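Long-range contacts in Asp/Glu-specific dipeptidyl-peptidase (Flavobacterium psychrophilum, PDB 5JXF), which removes dipeptides from the N-terminus of oligopeptides as a serine peptidase of family S46, strictly requiring aspartate or glutamate at the P1 position: residues 289-294 / 576-581; 296-301 / 359-364; 328-333 / 457-462; 416-421 / 501-506; 605-610 / 647-652. All blocks are in the same frame, centred on the assembly; numbering follows the deposited sequence.

Interaction 1: 289-294 / 576-581; sequences TQEYLP and RIFPDA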
# COMPACT_ATOMS: atom_id res chain seq x y z
N THR A 289 -5.93 -7.79 27.60
CA THR A 289 -4.62 -7.22 27.38
C THR A 289 -3.60 -7.99 28.21
O THR A 289 -3.96 -8.55 29.24
CB THR A 289 -4.65 -5.70 27.69
OG1 THR A 289 -4.68 -4.96 26.46
CG2 THR A 289 -3.51 -5.26 28.55
N GLN A 290 -2.36 -8.09 27.73
CA GLN A 290 -1.30 -8.80 28.44
C GLN A 290 0.02 -8.04 28.36
O GLN A 290 0.95 -8.50 27.71
CB GLN A 290 -1.10 -10.20 27.85
CG GLN A 290 -2.35 -11.05 27.82
CD GLN A 290 -2.10 -12.45 27.32
OE1 GLN A 290 -2.07 -13.41 28.10
NE2 GLN A 290 -1.95 -12.60 26.01
N GLU A 291 0.10 -6.88 28.99
CA GLU A 291 1.27 -6.03 28.83
C GLU A 291 2.47 -6.52 29.62
O GLU A 291 3.60 -6.05 29.42
CB GLU A 291 0.97 -4.59 29.25
CG GLU A 291 -0.18 -3.91 28.50
CD GLU A 291 0.04 -3.83 27.00
OE1 GLU A 291 1.19 -3.90 26.54
OE2 GLU A 291 -0.97 -3.70 26.29
N TYR A 292 2.24 -7.47 30.52
CA TYR A 292 3.27 -7.82 31.49
C TYR A 292 3.79 -9.25 31.35
O TYR A 292 4.23 -9.85 32.33
CB TYR A 292 2.71 -7.58 32.88
CG TYR A 292 2.11 -6.20 33.00
CD1 TYR A 292 2.93 -5.08 33.05
CD2 TYR A 292 0.73 -6.02 33.04
CE1 TYR A 292 2.39 -3.82 33.15
CE2 TYR A 292 0.18 -4.76 33.13
CZ TYR A 292 1.02 -3.66 33.18
OH TYR A 292 0.49 -2.40 33.28
N LEU A 293 3.74 -9.78 30.13
CA LEU A 293 4.17 -11.14 29.88
C LEU A 293 5.68 -11.26 29.97
O LEU A 293 6.40 -10.27 29.83
CB LEU A 293 3.68 -11.61 28.51
CG LEU A 293 2.20 -11.96 28.42
CD1 LEU A 293 1.82 -12.38 27.01
CD2 LEU A 293 1.84 -13.04 29.42
N PRO A 294 6.18 -12.47 30.23
CA PRO A 294 7.60 -12.81 30.14
C PRO A 294 8.03 -12.91 28.69
O PRO A 294 7.17 -13.02 27.82
CB PRO A 294 7.66 -14.17 30.80
CG PRO A 294 6.33 -14.76 30.40
CD PRO A 294 5.38 -13.64 30.63
N ARG A 576 3.46 4.09 36.19
CA ARG A 576 2.20 4.09 35.43
C ARG A 576 1.69 2.69 35.13
O ARG A 576 1.30 2.40 34.00
CB ARG A 576 2.36 4.88 34.12
CG ARG A 576 2.97 6.26 34.28
CD ARG A 576 2.91 7.03 32.97
NE ARG A 576 1.54 7.38 32.60
CZ ARG A 576 0.87 6.83 31.59
NH1 ARG A 576 1.43 5.90 30.83
NH2 ARG A 576 -0.37 7.23 31.34
N ILE A 577 1.69 1.81 36.13
CA ILE A 577 1.21 0.46 35.90
C ILE A 577 -0.31 0.41 35.99
O ILE A 577 -0.91 0.85 36.96
CB ILE A 577 1.84 -0.55 36.89
CG1 ILE A 577 3.21 -0.97 36.36
CG2 ILE A 577 0.97 -1.78 37.03
CD1 ILE A 577 4.00 -1.83 37.30
N PHE A 578 -0.92 -0.10 34.92
CA PHE A 578 -2.36 -0.23 34.83
C PHE A 578 -2.71 -1.70 34.74
O PHE A 578 -1.94 -2.48 34.23
CB PHE A 578 -2.90 0.53 33.61
CG PHE A 578 -2.31 0.09 32.30
CD1 PHE A 578 -1.10 0.61 31.86
CD2 PHE A 578 -2.99 -0.80 31.48
CE1 PHE A 578 -0.56 0.22 30.64
CE2 PHE A 578 -2.45 -1.20 30.25
CZ PHE A 578 -1.24 -0.68 29.83
N PRO A 579 -3.89 -2.08 35.26
CA PRO A 579 -4.33 -3.47 35.18
C PRO A 579 -4.63 -3.89 33.75
O PRO A 579 -5.12 -3.06 32.98
CB PRO A 579 -5.60 -3.48 36.04
CG PRO A 579 -6.09 -2.10 35.97
CD PRO A 579 -4.87 -1.24 35.96
N ASP A 580 -4.36 -5.14 33.42
CA ASP A 580 -4.64 -5.68 32.09
C ASP A 580 -6.13 -5.52 31.85
O ASP A 580 -6.90 -5.51 32.80
CB ASP A 580 -4.22 -7.16 31.98
CG ASP A 580 -2.72 -7.34 31.64
OD1 ASP A 580 -2.18 -6.64 30.76
OD2 ASP A 580 -2.07 -8.23 32.25
N ALA A 581 -6.56 -5.38 30.60
CA ALA A 581 -7.99 -5.31 30.33
C ALA A 581 -8.63 -6.64 30.72
O ALA A 581 -8.00 -7.69 30.61
CB ALA A 581 -8.26 -4.99 28.86

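Interaction 2: 296-301 / 359-364; sequences FAVAQI and NAIGLK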
# COMPACT_ATOMS: atom_id res chain seq x y z
N PHE A 296 9.20 -15.38 27.19
CA PHE A 296 8.91 -16.70 26.65
C PHE A 296 7.48 -16.80 26.16
O PHE A 296 7.16 -17.62 25.29
CB PHE A 296 9.22 -17.76 27.70
CG PHE A 296 10.50 -17.50 28.45
CD1 PHE A 296 11.73 -17.76 27.85
CD2 PHE A 296 10.48 -16.99 29.74
CE1 PHE A 296 12.91 -17.53 28.52
CE2 PHE A 296 11.66 -16.75 30.42
CZ PHE A 296 12.88 -17.02 29.81
N ALA A 297 6.62 -15.93 26.69
CA ALA A 297 5.22 -15.88 26.27
C ALA A 297 5.12 -15.25 24.90
O ALA A 297 4.41 -15.74 24.03
CB ALA A 297 4.39 -15.10 27.28
N VAL A 298 5.84 -14.15 24.72
CA VAL A 298 5.88 -13.46 23.44
C VAL A 298 6.43 -14.38 22.35
O VAL A 298 5.88 -14.45 21.25
CB VAL A 298 6.73 -12.17 23.54
CG1 VAL A 298 6.61 -11.33 22.28
CG2 VAL A 298 6.29 -11.35 24.76
N ALA A 299 7.49 -15.12 22.67
CA ALA A 299 8.11 -16.02 21.70
C ALA A 299 7.15 -17.11 21.26
O ALA A 299 7.11 -17.48 20.09
CB ALA A 299 9.40 -16.63 22.26
N GLN A 300 6.34 -17.62 22.19
CA GLN A 300 5.37 -18.65 21.86
C GLN A 300 4.28 -18.11 20.94
O GLN A 300 3.80 -18.80 20.03
CB GLN A 300 4.74 -19.23 23.12
CG GLN A 300 3.78 -20.39 22.85
CD GLN A 300 2.98 -20.79 24.08
OE1 GLN A 300 2.76 -19.99 24.98
NE2 GLN A 300 2.56 -22.05 24.12
N ILE A 301 3.89 -16.86 21.18
CA ILE A 301 2.89 -16.22 20.36
C ILE A 301 3.42 -16.10 18.94
O ILE A 301 2.83 -16.58 17.97
CB ILE A 301 2.51 -14.82 20.89
CG1 ILE A 301 1.86 -14.91 22.27
CG2 ILE A 301 1.62 -14.09 19.89
CD1 ILE A 301 1.79 -13.58 23.00
N ASN A 359 11.06 -5.97 17.85
CA ASN A 359 11.82 -6.88 18.70
C ASN A 359 11.31 -6.84 20.15
O ASN A 359 12.05 -6.52 21.08
CB ASN A 359 13.32 -6.56 18.63
CG ASN A 359 14.16 -7.41 19.57
OD1 ASN A 359 13.87 -8.59 19.78
ND2 ASN A 359 15.20 -6.81 20.15
N ALA A 360 10.03 -7.15 20.33
CA ALA A 360 9.45 -7.11 21.66
C ALA A 360 10.15 -8.13 22.54
O ALA A 360 10.39 -7.89 23.72
CB ALA A 360 7.95 -7.38 21.60
N ILE A 361 10.52 -9.26 21.93
CA ILE A 361 11.15 -10.35 22.66
C ILE A 361 12.46 -9.91 23.30
O ILE A 361 12.74 -10.24 24.46
CB ILE A 361 11.40 -11.55 21.74
CG1 ILE A 361 10.08 -12.07 21.16
CG2 ILE A 361 12.12 -12.67 22.48
CD1 ILE A 361 10.27 -13.28 20.24
N GLY A 362 13.26 -9.16 22.56
CA GLY A 362 14.51 -8.65 23.09
C GLY A 362 14.25 -7.56 24.11
O GLY A 362 14.91 -7.48 25.14
N LEU A 363 13.26 -6.72 23.81
CA LEU A 363 12.88 -5.62 24.69
C LEU A 363 12.52 -6.12 26.07
O LEU A 363 12.87 -5.49 27.07
CB LEU A 363 11.70 -4.86 24.09
CG LEU A 363 12.08 -3.50 23.53
CD1 LEU A 363 13.26 -3.64 22.60
CD2 LEU A 363 10.90 -2.89 22.81
N LYS A 364 11.83 -7.25 26.13
CA LYS A 364 11.43 -7.82 27.41
C LYS A 364 12.61 -8.53 28.07
O LYS A 364 12.77 -8.46 29.28
CB LYS A 364 10.24 -8.76 27.25
CG LYS A 364 8.90 -8.04 27.35
CD LYS A 364 7.72 -8.99 27.31
CE LYS A 364 6.40 -8.20 27.44
NZ LYS A 364 6.26 -7.50 28.75

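Interaction 3: 328-333 / 457-462; sequences NAIKIQ and DFNSTV. Unlike the reference sequence in segment 457-462: Ser460 (reference Ala).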
# COMPACT_ATOMS: atom_id res chain seq x y z
N ASN A 328 -25.31 -14.12 -2.99
CA ASN A 328 -25.69 -13.21 -1.92
C ASN A 328 -26.37 -13.93 -0.75
O ASN A 328 -26.19 -13.56 0.42
CB ASN A 328 -26.62 -12.11 -2.45
CG ASN A 328 -26.77 -10.94 -1.48
OD1 ASN A 328 -25.79 -10.49 -0.87
ND2 ASN A 328 -27.99 -10.45 -1.33
N ALA A 329 -27.16 -14.96 -1.07
CA ALA A 329 -27.88 -15.73 -0.05
C ALA A 329 -26.90 -16.42 0.90
O ALA A 329 -27.15 -16.51 2.12
CB ALA A 329 -28.79 -16.76 -0.72
N ILE A 330 -25.78 -16.89 0.35
CA ILE A 330 -24.70 -17.48 1.12
C ILE A 330 -23.93 -16.36 1.85
O ILE A 330 -23.42 -16.57 2.96
CB ILE A 330 -23.75 -18.31 0.22
CG1 ILE A 330 -24.48 -19.53 -0.33
CG2 ILE A 330 -22.50 -18.75 0.98
CD1 ILE A 330 -23.59 -20.50 -1.08
N LYS A 331 -23.87 -15.18 1.25
CA LYS A 331 -23.27 -14.03 1.91
C LYS A 331 -24.08 -13.56 3.13
O LYS A 331 -23.50 -13.12 4.13
CB LYS A 331 -23.11 -12.86 0.93
CG LYS A 331 -22.21 -11.75 1.47
CD LYS A 331 -22.17 -10.53 0.55
CE LYS A 331 -21.08 -9.58 1.00
NZ LYS A 331 -21.03 -8.34 0.17
N ILE A 332 -25.40 -13.66 3.06
CA ILE A 332 -26.24 -13.28 4.19
C ILE A 332 -26.10 -14.31 5.31
O ILE A 332 -26.14 -13.98 6.50
CB ILE A 332 -27.73 -13.15 3.78
CG1 ILE A 332 -27.91 -12.01 2.78
CG2 ILE A 332 -28.62 -12.91 4.99
CD1 ILE A 332 -29.34 -11.80 2.37
N GLN A 333 -25.91 -15.57 4.92
CA GLN A 333 -25.66 -16.65 5.86
C GLN A 333 -24.34 -16.50 6.61
O GLN A 333 -24.26 -16.77 7.82
CB GLN A 333 -25.66 -17.99 5.14
CG GLN A 333 -27.03 -18.56 4.86
CD GLN A 333 -26.95 -19.98 4.34
OE1 GLN A 333 -26.09 -20.31 3.52
NE2 GLN A 333 -27.85 -20.83 4.83
N ASP A 457 -27.97 -20.32 9.08
CA ASP A 457 -26.74 -19.75 8.54
C ASP A 457 -25.78 -20.85 8.07
O ASP A 457 -24.69 -20.57 7.57
CB ASP A 457 -26.05 -18.87 9.59
CG ASP A 457 -26.98 -17.80 10.15
OD1 ASP A 457 -27.98 -17.45 9.48
OD2 ASP A 457 -26.72 -17.28 11.26
N PHE A 458 -26.20 -22.10 8.23
CA PHE A 458 -25.36 -23.23 7.85
C PHE A 458 -25.58 -23.61 6.40
O PHE A 458 -26.71 -23.82 5.96
CB PHE A 458 -25.62 -24.44 8.75
CG PHE A 458 -24.82 -25.65 8.37
CD1 PHE A 458 -23.48 -25.76 8.72
CD2 PHE A 458 -25.40 -26.69 7.66
CE1 PHE A 458 -22.74 -26.88 8.37
CE2 PHE A 458 -24.67 -27.81 7.30
CZ PHE A 458 -23.34 -27.91 7.66
N ASN A 459 -24.49 -23.70 5.66
CA ASN A 459 -24.55 -24.17 4.28
C ASN A 459 -23.72 -25.43 4.15
O ASN A 459 -22.50 -25.39 4.28
CB ASN A 459 -24.06 -23.08 3.32
CG ASN A 459 -24.38 -23.40 1.87
OD1 ASN A 459 -23.65 -24.14 1.21
ND2 ASN A 459 -25.48 -22.85 1.37
N SER A 460 -24.40 -26.56 3.94
CA SER A 460 -23.74 -27.86 3.82
C SER A 460 -22.61 -27.85 2.78
O SER A 460 -21.51 -28.33 3.05
CB SER A 460 -24.77 -28.94 3.48
OG SER A 460 -24.18 -30.00 2.76
N THR A 461 -22.89 -27.31 1.59
CA THR A 461 -21.90 -27.23 0.52
C THR A 461 -20.63 -26.50 0.96
O THR A 461 -19.52 -27.00 0.77
CB THR A 461 -22.48 -26.53 -0.73
OG1 THR A 461 -23.70 -27.17 -1.11
CG2 THR A 461 -21.49 -26.60 -1.88
N VAL A 462 -20.80 -25.33 1.57
CA VAL A 462 -19.66 -24.55 2.08
C VAL A 462 -18.85 -25.31 3.13
O VAL A 462 -17.63 -25.42 3.03
CB VAL A 462 -20.12 -23.22 2.69
CG1 VAL A 462 -18.93 -22.45 3.25
CG2 VAL A 462 -20.87 -22.39 1.66

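Interaction 4: 416-421 / 501-506; sequences TELLSL and SKSKLV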
# COMPACT_ATOMS: atom_id res chain seq x y z
N THR A 416 -14.90 -25.37 11.35
CA THR A 416 -15.71 -26.38 10.68
C THR A 416 -17.02 -26.58 11.42
O THR A 416 -17.04 -27.13 12.53
CB THR A 416 -15.00 -27.72 10.58
OG1 THR A 416 -13.64 -27.51 10.18
CG2 THR A 416 -15.71 -28.61 9.59
N GLU A 417 -18.12 -26.14 10.81
CA GLU A 417 -19.38 -26.00 11.53
C GLU A 417 -20.01 -27.34 11.90
O GLU A 417 -20.72 -27.43 12.91
CB GLU A 417 -20.36 -25.15 10.70
CG GLU A 417 -19.88 -23.71 10.48
CD GLU A 417 -20.78 -22.90 9.56
OE1 GLU A 417 -21.54 -22.06 10.09
OE2 GLU A 417 -20.72 -23.08 8.32
N LEU A 418 -19.75 -28.38 11.12
CA LEU A 418 -20.28 -29.71 11.43
C LEU A 418 -19.54 -30.33 12.62
O LEU A 418 -20.16 -30.93 13.50
CB LEU A 418 -20.21 -30.63 10.22
CG LEU A 418 -20.70 -32.07 10.45
CD1 LEU A 418 -21.59 -32.55 9.32
CD2 LEU A 418 -19.54 -33.04 10.66
N LEU A 419 -18.22 -30.21 12.62
CA LEU A 419 -17.40 -30.68 13.73
C LEU A 419 -17.76 -29.91 14.99
O LEU A 419 -17.72 -30.44 16.10
CB LEU A 419 -15.91 -30.49 13.41
CG LEU A 419 -15.37 -31.12 12.12
CD1 LEU A 419 -13.88 -30.92 12.03
CD2 LEU A 419 -15.73 -32.60 12.04
N SER A 420 -18.11 -28.64 14.80
CA SER A 420 -18.51 -27.77 15.88
C SER A 420 -19.76 -28.30 16.57
O SER A 420 -19.81 -28.40 17.80
CB SER A 420 -18.75 -26.36 15.34
OG SER A 420 -19.15 -25.49 16.38
N LEU A 421 -20.77 -28.66 15.77
CA LEU A 421 -22.01 -29.16 16.34
C LEU A 421 -21.80 -30.52 16.98
O LEU A 421 -22.37 -30.83 18.04
CB LEU A 421 -23.11 -29.24 15.27
CG LEU A 421 -24.46 -29.73 15.82
CD1 LEU A 421 -25.01 -28.76 16.86
CD2 LEU A 421 -25.47 -29.96 14.71
N SER A 501 -22.61 -36.86 3.93
CA SER A 501 -23.54 -37.81 3.32
C SER A 501 -24.80 -37.93 4.12
O SER A 501 -25.87 -37.49 3.71
CB SER A 501 -22.91 -39.21 3.21
OG SER A 501 -22.17 -39.52 4.38
N LYS A 502 -24.65 -38.54 5.28
CA LYS A 502 -25.79 -38.90 6.10
C LYS A 502 -25.43 -38.88 7.57
O LYS A 502 -25.99 -39.61 8.38
CB LYS A 502 -26.32 -40.26 5.65
CG LYS A 502 -27.76 -40.10 4.94
CD LYS A 502 -28.74 -39.73 6.00
CE LYS A 502 -30.20 -39.98 5.48
NZ LYS A 502 -30.97 -39.88 6.76
N SER A 503 -24.46 -38.02 7.89
CA SER A 503 -24.45 -37.41 9.20
C SER A 503 -25.73 -36.63 9.25
O SER A 503 -26.16 -36.05 8.25
CB SER A 503 -23.25 -36.49 9.44
OG SER A 503 -23.45 -35.70 10.61
N LYS A 504 -26.35 -36.64 10.42
CA LYS A 504 -27.67 -36.06 10.58
C LYS A 504 -27.47 -34.70 11.26
O LYS A 504 -28.40 -34.05 11.74
CB LYS A 504 -28.56 -37.09 11.33
CG LYS A 504 -29.78 -36.58 12.08
CD LYS A 504 -30.98 -37.55 12.03
CE LYS A 504 -30.61 -39.00 11.92
NZ LYS A 504 -31.80 -39.80 11.51
N LEU A 505 -26.21 -34.25 11.23
CA LEU A 505 -25.84 -32.93 11.74
C LEU A 505 -25.89 -31.88 10.63
O LEU A 505 -25.85 -30.68 10.91
CB LEU A 505 -24.44 -32.97 12.36
CG LEU A 505 -24.24 -33.93 13.55
CD1 LEU A 505 -22.91 -33.70 14.26
CD2 LEU A 505 -25.39 -33.82 14.54
N VAL A 506 -25.99 -32.33 9.37
CA VAL A 506 -26.07 -31.40 8.24
C VAL A 506 -27.38 -30.62 8.22
O VAL A 506 -27.41 -29.47 7.81
CB VAL A 506 -25.90 -32.14 6.87
CG1 VAL A 506 -24.53 -32.78 6.77
CG2 VAL A 506 -27.01 -33.16 6.66

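Interaction 5: 605-610 / 647-652; sequences PTTYLD and LPVCFI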
# COMPACT_ATOMS: atom_id res chain seq x y z
N PRO A 605 -3.66 12.85 10.83
CA PRO A 605 -4.66 12.36 11.80
C PRO A 605 -6.12 12.35 11.35
O PRO A 605 -6.96 11.83 12.09
CB PRO A 605 -4.48 13.32 12.98
CG PRO A 605 -3.98 14.59 12.35
CD PRO A 605 -3.03 14.11 11.29
N THR A 606 -6.45 12.90 10.18
CA THR A 606 -7.85 12.96 9.75
C THR A 606 -8.06 12.53 8.29
O THR A 606 -7.19 12.76 7.46
CB THR A 606 -8.44 14.38 9.90
OG1 THR A 606 -7.74 15.28 9.03
CG2 THR A 606 -8.34 14.88 11.35
N THR A 607 -9.20 11.93 7.98
CA THR A 607 -9.54 11.58 6.60
C THR A 607 -10.81 12.32 6.15
O THR A 607 -11.56 12.83 6.98
CB THR A 607 -9.77 10.05 6.40
OG1 THR A 607 -10.65 9.55 7.42
CG2 THR A 607 -8.46 9.25 6.42
N TYR A 608 -11.04 12.35 4.84
CA TYR A 608 -12.19 13.04 4.24
C TYR A 608 -12.89 12.17 3.18
O TYR A 608 -12.32 11.20 2.71
CB TYR A 608 -11.75 14.40 3.63
CG TYR A 608 -11.16 15.31 4.68
CD1 TYR A 608 -9.82 15.20 5.05
CD2 TYR A 608 -11.95 16.23 5.36
CE1 TYR A 608 -9.29 15.99 6.06
CE2 TYR A 608 -11.42 17.04 6.36
CZ TYR A 608 -10.10 16.92 6.71
OH TYR A 608 -9.56 17.72 7.69
N LEU A 609 -14.12 12.53 2.83
CA LEU A 609 -14.91 11.72 1.91
C LEU A 609 -14.27 11.60 0.53
O LEU A 609 -14.50 10.63 -0.20
CB LEU A 609 -16.31 12.30 1.78
CG LEU A 609 -17.33 11.52 0.95
CD1 LEU A 609 -17.42 10.09 1.40
CD2 LEU A 609 -18.71 12.20 1.01
N ASP A 610 -13.48 12.59 0.15
CA ASP A 610 -12.86 12.50 -1.17
C ASP A 610 -11.80 11.39 -1.14
O ASP A 610 -11.48 10.78 -2.16
CB ASP A 610 -12.30 13.87 -1.63
CG ASP A 610 -11.07 14.31 -0.85
OD1 ASP A 610 -10.79 13.76 0.23
OD2 ASP A 610 -10.37 15.23 -1.34
N LEU A 647 -15.93 16.91 3.89
CA LEU A 647 -16.63 16.11 4.90
C LEU A 647 -15.64 15.20 5.61
O LEU A 647 -15.15 14.22 5.04
CB LEU A 647 -17.73 15.27 4.27
CG LEU A 647 -18.70 14.63 5.26
CD1 LEU A 647 -19.61 15.68 5.88
CD2 LEU A 647 -19.50 13.54 4.57
N PRO A 648 -15.33 15.52 6.86
CA PRO A 648 -14.50 14.65 7.68
C PRO A 648 -15.13 13.26 7.76
O PRO A 648 -16.35 13.13 7.70
CB PRO A 648 -14.50 15.34 9.04
CG PRO A 648 -14.77 16.77 8.72
CD PRO A 648 -15.74 16.74 7.59
N VAL A 649 -14.31 12.23 7.86
CA VAL A 649 -14.87 10.90 7.91
C VAL A 649 -14.33 10.14 9.12
O VAL A 649 -15.11 9.60 9.89
CB VAL A 649 -14.61 10.15 6.59
CG1 VAL A 649 -14.97 8.70 6.72
CG2 VAL A 649 -15.42 10.78 5.48
N CYS A 650 -13.01 10.08 9.27
CA CYS A 650 -12.38 9.38 10.39
C CYS A 650 -11.24 10.20 10.94
O CYS A 650 -10.75 11.12 10.27
CB CYS A 650 -11.84 7.99 9.98
SG CYS A 650 -13.04 6.82 9.29
N PHE A 651 -10.82 9.87 12.16
CA PHE A 651 -9.57 10.40 12.71
C PHE A 651 -8.94 9.41 13.69
O PHE A 651 -9.52 8.38 14.01
CB PHE A 651 -9.78 11.78 13.36
CG PHE A 651 -10.65 11.76 14.61
CD1 PHE A 651 -12.03 11.82 14.52
CD2 PHE A 651 -10.07 11.76 15.88
CE1 PHE A 651 -12.82 11.84 15.67
CE2 PHE A 651 -10.86 11.79 17.02
CZ PHE A 651 -12.23 11.82 16.92
N ILE A 652 -7.72 9.72 14.13
CA ILE A 652 -6.95 8.81 14.97
C ILE A 652 -6.29 9.56 16.12
O ILE A 652 -5.97 10.73 15.98
CB ILE A 652 -5.84 8.06 14.18
CG1 ILE A 652 -5.04 9.02 13.27
CG2 ILE A 652 -6.43 6.97 13.33
CD1 ILE A 652 -3.76 8.36 12.62

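Interaction 1: 289-294 / 576-581
Glu291 and Tyr292 each tie loop 289-294 to loop 576-581 by a hydrogen bond, the first to Asp580 and the second to Phe578. Glu291 N gives its hydrogen to Asp580 OD1 at 2.9 Å. The bond is nearly straight (161°) and meets the carboxylate on its syn side, slightly out of its plane. Tyr292 OH donates to Phe578 O at 2.6 Å; the hydroxyl lies in the carbonyl plane, on a lone pair of Phe578 O.

Among the aromatic and apolar contacts, Tyr292 OH sits 3.7 Å above the Phe578 ring, offset toward its rim, and Phe578 CZ lies 3.7 Å from Glu291 CG. The phenyl group reaches this position with CG between the backbone N and carbonyl carbon (chi1 58°). Thr289 CB packs on Ala581 CB at 3.9 Å.

A polar-aromatic contact adds to these: Asp580 OD2 stands at the edge of the Tyr292 ring, the carboxylate and ring planes turned 49° apart.

Thr289 lies about 7 Å, side chain to side chain, from Arg680, which by similarity reads the acidic P1 residue. Each bond pairs a side chain of one loop with a main-chain group of the other, which probably restrains rotation of the Tyr292 hydroxyl.

Interaction 2: 296-301 / 359-364
Val298 and Ile361 run alongside each other in opposite senses between two nearly antiparallel helical segments. The axes of 296-301 and 360-364 run 171° apart and approach to 9.1 Å, with the CA atoms of this pair 6.2 Å from each other. Val298 CG1, anti to the backbone N (chi1 -172°), meets Ile361 CG1 at 3.7 Å. The same methyl also reaches Ala360 CB, while the end of the isoleucine, CD1, lies against the backbone of the opposing helix, 3.8 Å from Ala299 CA, and beside its methyl CB. Replacing Ile361 by an alanine would probably open a gap over Ala299 and leave Val298 CG1 without its closest partner here.

Lys364 lies roughly perpendicular to Val298, its CD 3.8 Å from Val298 CG2. Its last torsion turns NZ aside, to hydrogen bonds with the carbonyl oxygens of Leu293 and Glu291, in the loop leading to the first helix. Just before the second helix, Asn359 OD1 accepts from Gly362 N at 2.9 Å, with the donor above the carbonyl plane. Asn359 N-caps this helix and, with positive phi (51°) and two bonds back into the last turn, ends the preceding one in a Schellman motif, a junction within the antiparallel helix packing of this largely helical region.

Interaction 3: 328-333 / 457-462
The backbones come closest where the CA atoms of Gln333 and Asp457 stand 4.2 Å apart, whereas those of Ile330 and Asn459, one helical turn away, are separated by 7.4 Å; helix 328-357 thus closes, from Ile330 to Gln333, on the loop that leads into helix 460-477. Gln333 fills the angle between them. With CG anti to its carbonyl carbon (chi1 -80°) and the chain extended beyond, it runs over the backbone of Asp457, its CG 3.9 Å from Asp457 CA. Its OE1 accepts a weak hydrogen bond from Asn459 ND2 at 3.4 Å, the two amide planes standing 86° apart. At the other side of this amide, NE2 is hydrogen-bonded to Lys456 O, so both polar atoms of the glutamine engage the approach to the helix.

Asn459 is the N-cap of helix 460-477. Its OD1 accepts from Val462 N at 3.1 Å, in the carbonyl plane on a lone pair and with an angle of 160° at the hydrogen. The cap fixes the turn of the amide, which directs ND2 back toward Gln333 and beside Ile330 CG1. Apolar contact continues at Ile330 CG2, 4.0 Å from Val462 CG2, where the two branched side chains pass one another head to tail. Phe323 of helix 295-325 touches both of them, while Asp457 CB lies 3.3 Å from Gln333 O at the close end of the contact.

Interaction 4: 416-421 / 501-506
Leu418 and Leu421, one turn apart on helix 417-435, meet the loop 501-506 chiefly through Leu505. The tight part is largely apolar. Leu421 CD2 approaches Leu505 CD2 at 3.9 Å, the two chains crossing at a slant, and the same methyl lies 4.0 Å from Leu505 CB. Leu418, its CG anti to the backbone N (chi1 178°), carries CD1 outward to Leu505 CB and to Val506 CG1, the latter at 3.9 Å. Here the leucine and valine side chains run abreast with a common heading. Leu505 CD1 in turn comes to 4.0 Å from Leu418 O. These contacts are at ordinary van der Waals separation, and together the two segments bury 234 Å².

The other side is looser and more polar. Ser501 and Lys502 are exposed and remain apart from the helix. Between them and the leucines, Ser503 makes the transition: its OG touches Leu418 CD1 at 3.9 Å. The same oxygen accepts from Leu505 N at 3.2 Å in an ST turn and is also hydrogen-bonded to Asp529. That turn probably helps hold the loop in the bend that brings Leu505 toward the helix.

Around the contact, Phe511 of helix 508-514 touches Leu421 and Leu505, and Tyr500 touches Leu418. Asp463 of helix 460-477 accepts from Glu417 N and Leu418 N, at the start of helix 417-435.

Interaction 5: 605-610 / 647-652
An antiparallel strand pair with a beta bulge joins 606-608 to 648-652 within the eight-stranded sheet that also carries Arg680, the residue which by similarity recognises the acidic P1 side chain. The strand axes are 4.5 Å apart at 155°. Thr606 pairs with Phe651, and Tyr608 with Pro648, their side chains diverging; both are non-hydrogen-bonded pairs, and the one-residue shift between them marks the bulge. Thr607 links the strands there: its N donates to Cys650 O at 2.9 Å, while its O accepts from Val649 N at 2.9 Å. Its OG1, between the backbone N and carbonyl carbon (chi1 48°), accepts a weak bond from Cys650 N and is also hydrogen-bonded to Arg233 O.

Tyr608 CE2 reaches Pro648 CG at 4.1 Å, the side chains at a slant to each other, and its hydroxyl takes a weak hydrogen bond from Thr606 OG1. An alanine in place of Tyr608 would probably open a gap beside Pro648 CG and leave the Thr606 hydroxyl without this weak partner. Asp599 of the second subunit accepts from Tyr608 N, bringing that subunit against this strand.

Farther along, Ile652 N donates to Pro605 O at 3.0 Å. Just after the strand, Leu609 N donates to Leu647 O, and Leu609 CD2 lies alongside Leu647 CD2 at 3.9 Å.

From the N terminus, 289-294 opens the longest loop, which closes only at 576-581 and encloses interactions 2, 3 and 4; interaction 1 joins the loops next to strands 279-284 and 586-591 of the eight-stranded sheet. Interaction 2, closed at 359-364, packs helix 295-325 on helix 360-375 and touches interaction 1 through Lys364. It crosses interaction 3, which joins helix 328-357 to the start of helix 460-477. Interaction 3 in turn crosses interaction 4, which sets helix 417-435 against the loop before helix 508-514; these two touch where Phe458 packs on Glu417 and Val506. Interactions 1 and 3 are centred about 40 Å apart. Interaction 5 follows in series and ties neighbouring strands of the sheet.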